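Local coordinates for protein glycosyl hydrolase, BNR repeat (Ralstonia eutropha, PDB 3B7F) that is a seven-bladed beta-propeller with BNR repeats, assigned to the non-viral sialidase-like family and probably a glycosyl hydrolase, though its substrate is not established, at residues D245-Q250 with G263-I268; G199-S204 with P213-C218. One frame throughout, in Å; residues are numbered along the deposited sequence.

Interaction 1: D245-Q250 with G263-I268; sequences DILYQQ and GVWKRI. With EDO (1,2-ethanediol), chain O.
Gln-249 lays its side chain across one face of the Trp-265 indole, within a single blade of the seven-bladed beta-propeller. The two residues belong to the second and fourth strands of a four-stranded antiparallel sheet, 246-251 and 264-266, with strand 254-259 between them, so the meeting is made by side chains rather than by backbone pairing; the short strand axes approach to 8.7 Å. From Gln-249 CB, which is 4.2 Å from Trp-265 CZ3, the chain takes the crowded rotamer, CG standing between the backbone N and the carbonyl carbon (chi1 65°). CG sits over the six-membered ring of Trp-265, 4.0 Å from its centroid, in a CH-pi contact. Beyond CD the amide divides its duties. OE1 turns to Asn-251 ND2 in a hydrogen bond, while NE2 hangs 3.3 Å above the plane of the Trp-265 indole, near the middle of the fused rings, and the amide stands almost upright on them, 80° between the planes. The indole is itself anchored, since its NE1 hydrogen-bonds Leu-214 O of the preceding blade. Leu-247, two residues earlier in the strand and, like Gln-249, with its CB directed toward 263-268, brings that CB to 3.7 Å from Trp-265 CH2, meeting the ring obliquely. Tyr-248 starts out in the other direction, yet its ring reaches Ile-268, and its hydroxyl bonds Pro-290 O. Ile-268 CD1 arrives in the plane of the Tyr-248 ring at its edge, 3.7 Å from both CD2 and CE2.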
loop_
_atom_site.group_PDB
_atom_site.type_symbol
_atom_site.label_atom_id
_atom_site.label_comp_id
_atom_site.label_asym_id
_atom_site.label_seq_id
_atom_site.Cartn_x
_atom_site.Cartn_y
_atom_site.Cartn_z
ATOM N N ASP A 245 6.217 -16.901 3.082
ATOM C CA ASP A 245 7.656 -16.789 2.775
ATOM C C ASP A 245 7.920 -15.910 1.554
ATOM O O ASP A 245 9.023 -15.365 1.420
ATOM C CB ASP A 245 8.284 -18.149 2.488
ATOM C CG ASP A 245 8.364 -19.033 3.722
ATOM O OD1 ASP A 245 8.808 -18.561 4.797
ATOM O OD2 ASP A 245 8.001 -20.213 3.582
ATOM N N ILE A 246 6.921 -15.773 0.677
ATOM C CA ILE A 246 7.064 -14.989 -0.555
ATOM C C ILE A 246 6.618 -13.535 -0.375
ATOM O O ILE A 246 5.484 -13.263 0.035
ATOM C CB ILE A 246 6.284 -15.636 -1.737
ATOM C CG1 ILE A 246 6.485 -17.161 -1.776
ATOM C CG2 ILE A 246 6.669 -14.968 -3.077
ATOM C CD1 ILE A 246 7.956 -17.660 -1.723
ATOM N N LEU A 247 7.542 -12.616 -0.662
ATOM C CA LEU A 247 7.318 -11.174 -0.639
ATOM C C LEU A 247 7.561 -10.620 -2.043
ATOM O O LEU A 247 8.418 -11.119 -2.776
ATOM C CB LEU A 247 8.243 -10.445 0.350
ATOM C CG LEU A 247 7.897 -10.476 1.849
ATOM C CD1 LEU A 247 7.717 -11.870 2.354
ATOM C CD2 LEU A 247 8.989 -9.769 2.641
ATOM N N TYR A 248 6.759 -9.637 -2.431
ATOM C CA TYR A 248 6.950 -8.930 -3.697
ATOM C C TYR A 248 7.058 -7.456 -3.387
ATOM O O TYR A 248 6.501 -6.983 -2.396
ATOM C CB TYR A 248 5.822 -9.176 -4.684
ATOM C CG TYR A 248 5.758 -10.582 -5.282
ATOM C CD1 TYR A 248 5.031 -11.589 -4.659
ATOM C CD2 TYR A 248 6.360 -10.874 -6.513
ATOM C CE1 TYR A 248 4.929 -12.856 -5.222
ATOM C CE2 TYR A 248 6.243 -12.134 -7.093
ATOM C CZ TYR A 248 5.532 -13.127 -6.431
ATOM O OH TYR A 248 5.409 -14.395 -6.962
ATOM N N GLN A 249 7.853 -6.730 -4.172
ATOM C CA GLN A 249 7.856 -5.279 -4.021
ATOM C C GLN A 249 7.994 -4.545 -5.341
ATOM O O GLN A 249 8.628 -5.038 -6.275
ATOM C CB GLN A 249 8.934 -4.776 -3.028
ATOM C CG GLN A 249 10.389 -5.001 -3.438
ATOM C CD GLN A 249 11.346 -4.063 -2.752
ATOM O OE1 GLN A 249 11.221 -2.857 -2.891
ATOM N NE2 GLN A 249 12.338 -4.608 -2.037
ATOM N N GLN A 250 7.355 -3.375 -5.404
ATOM C CA GLN A 250 7.560 -2.398 -6.464
ATOM C C GLN A 250 8.486 -1.393 -5.788
ATOM O O GLN A 250 8.146 -0.825 -4.764
ATOM C CB GLN A 250 6.268 -1.709 -6.905
ATOM C CG GLN A 250 6.494 -0.609 -7.911
ATOM C CD GLN A 250 7.073 -1.056 -9.264
ATOM O OE1 GLN A 250 6.319 -1.421 -10.169
ATOM N NE2 GLN A 250 8.399 -0.929 -9.436
ATOM N N GLY A 263 16.482 -15.131 1.410
ATOM C CA GLY A 263 16.943 -13.842 1.937
ATOM C C GLY A 263 17.506 -12.833 0.938
ATOM O O GLY A 263 18.227 -11.926 1.339
ATOM N N VAL A 264 17.145 -12.976 -0.340
ATOM C CA VAL A 264 17.584 -12.095 -1.410
ATOM C C VAL A 264 16.393 -11.670 -2.335
ATOM O O VAL A 264 15.526 -12.481 -2.704
ATOM C CB VAL A 264 18.720 -12.780 -2.212
ATOM C CG1 VAL A 264 18.224 -14.082 -2.844
ATOM C CG2 VAL A 264 19.319 -11.837 -3.262
ATOM N N TRP A 265 16.323 -10.382 -2.626
ATOM C CA TRP A 265 15.386 -9.838 -3.600
ATOM C C TRP A 265 15.989 -10.095 -4.967
ATOM O O TRP A 265 17.162 -9.776 -5.182
ATOM C CB TRP A 265 15.203 -8.324 -3.436
ATOM C CG TRP A 265 14.551 -7.925 -2.153
ATOM C CD1 TRP A 265 15.171 -7.445 -1.051
ATOM C CD2 TRP A 265 13.148 -7.988 -1.839
ATOM N NE1 TRP A 265 14.254 -7.195 -0.073
ATOM C CE2 TRP A 265 13.005 -7.532 -0.518
ATOM C CE3 TRP A 265 12.005 -8.378 -2.548
ATOM C CZ2 TRP A 265 11.759 -7.471 0.131
ATOM C CZ3 TRP A 265 10.770 -8.328 -1.903
ATOM C CH2 TRP A 265 10.664 -7.868 -0.575
ATOM N N LYS A 266 15.191 -10.685 -5.863
ATOM C CA LYS A 266 15.545 -10.965 -7.255
ATOM C C LYS A 266 14.646 -10.151 -8.167
ATOM O O LYS A 266 13.439 -10.215 -8.039
ATOM C CB LYS A 266 15.373 -12.444 -7.553
ATOM C CG LYS A 266 16.370 -13.299 -6.792
ATOM C CD LYS A 266 16.214 -14.751 -7.153
ATOM C CE LYS A 266 17.237 -15.620 -6.430
ATOM N NZ LYS A 266 16.859 -17.024 -6.676
ATOM N N ARG A 267 15.266 -9.392 -9.074
ATOM C CA ARG A 267 14.594 -8.493 -9.976
ATOM C C ARG A 267 13.841 -9.168 -11.139
ATOM O O ARG A 267 14.278 -9.184 -12.298
ATOM C CB ARG A 267 15.596 -7.444 -10.520
ATOM C CG ARG A 267 14.897 -6.202 -11.108
ATOM C CD ARG A 267 15.898 -5.088 -11.320
ATOM N NE ARG A 267 15.248 -3.891 -11.819
ATOM C CZ ARG A 267 15.800 -2.683 -11.910
ATOM N NH1 ARG A 267 17.052 -2.457 -11.581
ATOM N NH2 ARG A 267 15.082 -1.691 -12.386
ATOM N N ILE A 268 12.673 -9.702 -10.789
ATOM C CA ILE A 268 11.722 -10.248 -11.757
ATOM C C ILE A 268 11.274 -9.206 -12.759
ATOM O O ILE A 268 10.873 -9.561 -13.847
ATOM C CB ILE A 268 10.479 -10.919 -11.087
ATOM C CG1 ILE A 268 9.720 -9.965 -10.127
ATOM C CG2 ILE A 268 10.927 -12.230 -10.371
ATOM C CD1 ILE A 268 8.386 -10.501 -9.579
HETATM C C1 EDO O . 16.086 -12.689 -11.625
HETATM O O1 EDO O . 16.044 -11.653 -12.609
HETATM C C2 EDO O . 14.674 -13.158 -11.303
HETATM O O2 EDO O . 14.638 -14.494 -10.747
#

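Interaction 2: G199-S204 with P213-C218; sequences GGVFES and PLNRGC. With EDO (1,2-ethanediol), chain F; EDO (1,2-ethanediol), chain R.
Val-201 is held to the opposing chain through both its backbone N-H and its backbone carbonyl. Its N donates to Asn-215 OD1 at 2.8 Å, nearly straight (165°), with the donor tilted modestly from the carbonyl plane of the amide. Its O accepts from Leu-214 N, also at 2.8 Å, the donor here standing well above the plane of the Val-201 carbonyl. Asn-215 OD1 takes the place at Val-201 N that Leu-214 O would fill in a regular antiparallel pair, that carbonyl being turned instead to the next blade. CG of Asn-215 stands beside its own backbone N (chi1 -61°). Its ND2 is engaged by Glu-229 O, which fixes the rotation of the amide. The carboxamide also comes close to Gly-200, whose CA is 3.3 Å from Asn-215 OD1; the absence of a side chain at Gly-200 lets the amide come this near.

In the propeller this is the outer edge of a blade, where strand 200-204 meets the very short outermost strand 212-213 in an antiparallel sheet. Phe-202 and Pro-213 form a non-hydrogen-bonded pair and carry their side chains on the same face. The Phe-202 ring meets the proline obliquely, CD2 lying 3.5 Å from Pro-213 CA and CE2 3.8 Å from Pro-213 CB, while Trp-165 meets the phenylalanine ring from outside the pair. Val-201 presses its CB against Leu-214 O, at 3.4 Å. Glu-203 crosses Leu-214 obliquely, OE1 coming to 4.1 Å from Leu-214 CD2, although its carboxylate is taken up by His-191 and Arg-260. Beyond Leu-214 the chain makes a type II beta turn from Asn-215 to Cys-218, closed by Cys-218 N to Asn-215 O.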
loop_
_atom_site.group_PDB
_atom_site.type_symbol
_atom_site.label_atom_id
_atom_site.label_comp_id
_atom_site.label_asym_id
_atom_site.label_seq_id
_atom_site.Cartn_x
_atom_site.Cartn_y
_atom_site.Cartn_z
ATOM N N GLY A 199 14.930 4.417 2.869
ATOM C CA GLY A 199 15.461 3.580 3.945
ATOM C C GLY A 199 15.547 2.122 3.563
ATOM O O GLY A 199 16.557 1.485 3.816
ATOM N N GLY A 200 14.470 1.576 3.000
ATOM C CA GLY A 200 14.419 0.190 2.604
ATOM C C GLY A 200 13.360 -0.607 3.320
ATOM O O GLY A 200 12.459 -0.040 3.969
ATOM N N VAL A 201 13.476 -1.927 3.157
ATOM C CA VAL A 201 12.650 -2.895 3.842
ATOM C C VAL A 201 13.412 -3.288 5.100
ATOM O O VAL A 201 14.649 -3.427 5.083
ATOM C CB VAL A 201 12.339 -4.158 3.022
ATOM C CG1 VAL A 201 11.478 -5.164 3.857
ATOM C CG2 VAL A 201 11.667 -3.793 1.730
ATOM N N PHE A 202 12.667 -3.425 6.198
ATOM C CA PHE A 202 13.213 -3.789 7.472
ATOM C C PHE A 202 12.338 -4.856 8.053
ATOM O O PHE A 202 11.134 -4.887 7.783
ATOM C CB PHE A 202 13.280 -2.581 8.398
ATOM C CG PHE A 202 14.248 -1.540 7.952
ATOM C CD1 PHE A 202 13.872 -0.573 7.036
ATOM C CD2 PHE A 202 15.549 -1.518 8.449
ATOM C CE1 PHE A 202 14.766 0.393 6.609
ATOM C CE2 PHE A 202 16.455 -0.534 8.014
ATOM C CZ PHE A 202 16.050 0.425 7.099
ATOM N N GLU A 203 12.959 -5.709 8.872
ATOM C CA GLU A 203 12.328 -6.854 9.496
ATOM C C GLU A 203 12.547 -6.896 11.005
ATOM O O GLU A 203 13.650 -6.588 11.495
ATOM C CB GLU A 203 12.949 -8.129 8.922
ATOM C CG GLU A 203 12.341 -9.430 9.445
ATOM C CD GLU A 203 12.971 -10.643 8.851
ATOM O OE1 GLU A 203 14.214 -10.660 8.714
ATOM O OE2 GLU A 203 12.214 -11.591 8.550
ATOM N N SER A 204 11.506 -7.342 11.713
ATOM C CA SER A 204 11.549 -7.617 13.139
ATOM C C SER A 204 11.035 -9.040 13.309
ATOM O O SER A 204 10.158 -9.463 12.561
ATOM C CB SER A 204 10.662 -6.664 13.936
ATOM O OG SER A 204 10.781 -6.898 15.324
ATOM N N PRO A 213 17.898 -4.280 8.601
ATOM C CA PRO A 213 17.573 -4.073 7.169
ATOM C C PRO A 213 17.472 -5.377 6.389
ATOM O O PRO A 213 18.123 -6.340 6.749
ATOM C CB PRO A 213 18.732 -3.223 6.663
ATOM C CG PRO A 213 19.862 -3.535 7.594
ATOM C CD PRO A 213 19.238 -3.755 8.934
ATOM N N LEU A 214 16.599 -5.408 5.375
ATOM C CA LEU A 214 16.432 -6.566 4.499
ATOM C C LEU A 214 16.254 -6.052 3.065
ATOM O O LEU A 214 15.149 -5.993 2.540
ATOM C CB LEU A 214 15.245 -7.412 4.959
ATOM C CG LEU A 214 15.010 -8.760 4.281
ATOM C CD1 LEU A 214 16.200 -9.687 4.476
ATOM C CD2 LEU A 214 13.745 -9.377 4.844
ATOM N N ASN A 215 17.361 -5.621 2.476
ATOM C CA ASN A 215 17.414 -5.062 1.137
ATOM C C ASN A 215 18.348 -5.787 0.184
ATOM O O ASN A 215 18.539 -5.320 -0.904
ATOM C CB ASN A 215 17.849 -3.609 1.258
ATOM C CG ASN A 215 16.883 -2.806 2.055
ATOM O OD1 ASN A 215 15.758 -2.634 1.623
ATOM N ND2 ASN A 215 17.293 -2.315 3.226
ATOM N N ARG A 216 18.854 -6.964 0.540
ATOM C CA ARG A 216 19.843 -7.644 -0.292
ATOM C C ARG A 216 19.260 -8.041 -1.645
ATOM O O ARG A 216 18.191 -8.647 -1.700
ATOM C CB ARG A 216 20.373 -8.888 0.418
ATOM C CG ARG A 216 21.525 -9.640 -0.292
ATOM C CD ARG A 216 21.906 -10.894 0.519
ATOM N NE ARG A 216 22.945 -11.678 -0.146
ATOM N N GLY A 217 19.991 -7.701 -2.711
ATOM C CA GLY A 217 19.617 -7.982 -4.096
ATOM C C GLY A 217 18.863 -6.855 -4.783
ATOM O O GLY A 217 18.687 -6.868 -6.000
ATOM N N CYS A 218 18.464 -5.847 -4.013
ATOM C CA CYS A 218 17.691 -4.712 -4.506
ATOM C C CYS A 218 18.599 -3.550 -4.911
ATOM O O CYS A 218 19.453 -3.164 -4.152
ATOM C CB CYS A 218 16.743 -4.297 -3.375
ATOM S SG CYS A 218 15.532 -3.098 -3.768
HETATM C C1 EDO F . 20.748 -6.225 3.548
HETATM O O1 EDO F . 20.106 -5.054 4.075
HETATM C C2 EDO F . 20.373 -7.497 4.297
HETATM O O2 EDO F . 19.449 -8.340 3.593
HETATM C C1 EDO R . 21.600 -4.320 -2.595
HETATM O O1 EDO R . 21.743 -2.895 -2.395
HETATM C C2 EDO R . 22.565 -5.140 -1.757
HETATM O O2 EDO R . 22.754 -6.416 -2.382
#

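In the fold
Interactions 1 and 2 lie in consecutive blades, their centres about 10 Å apart, and both are buried; the exposed Lys-266, Arg-216 and Gly-217 lie beside the contacts, not in them. Each brings the last strand of its blade, or the chain just beyond it, against an inner strand, but at different spacing: 199-204 and 213-218 are sheet neighbours with backbone and amide hydrogen bonds, whereas 245-250 and 263-268 have a strand between them and meet through an amide over the indole face and aliphatic carbons at a ring edge or oblique to one. Trp-265 N lies 2.7 Å from Arg-216 O, a probable hydrogen bond joining the two. Val-201 also touches Gln-249 across the blades.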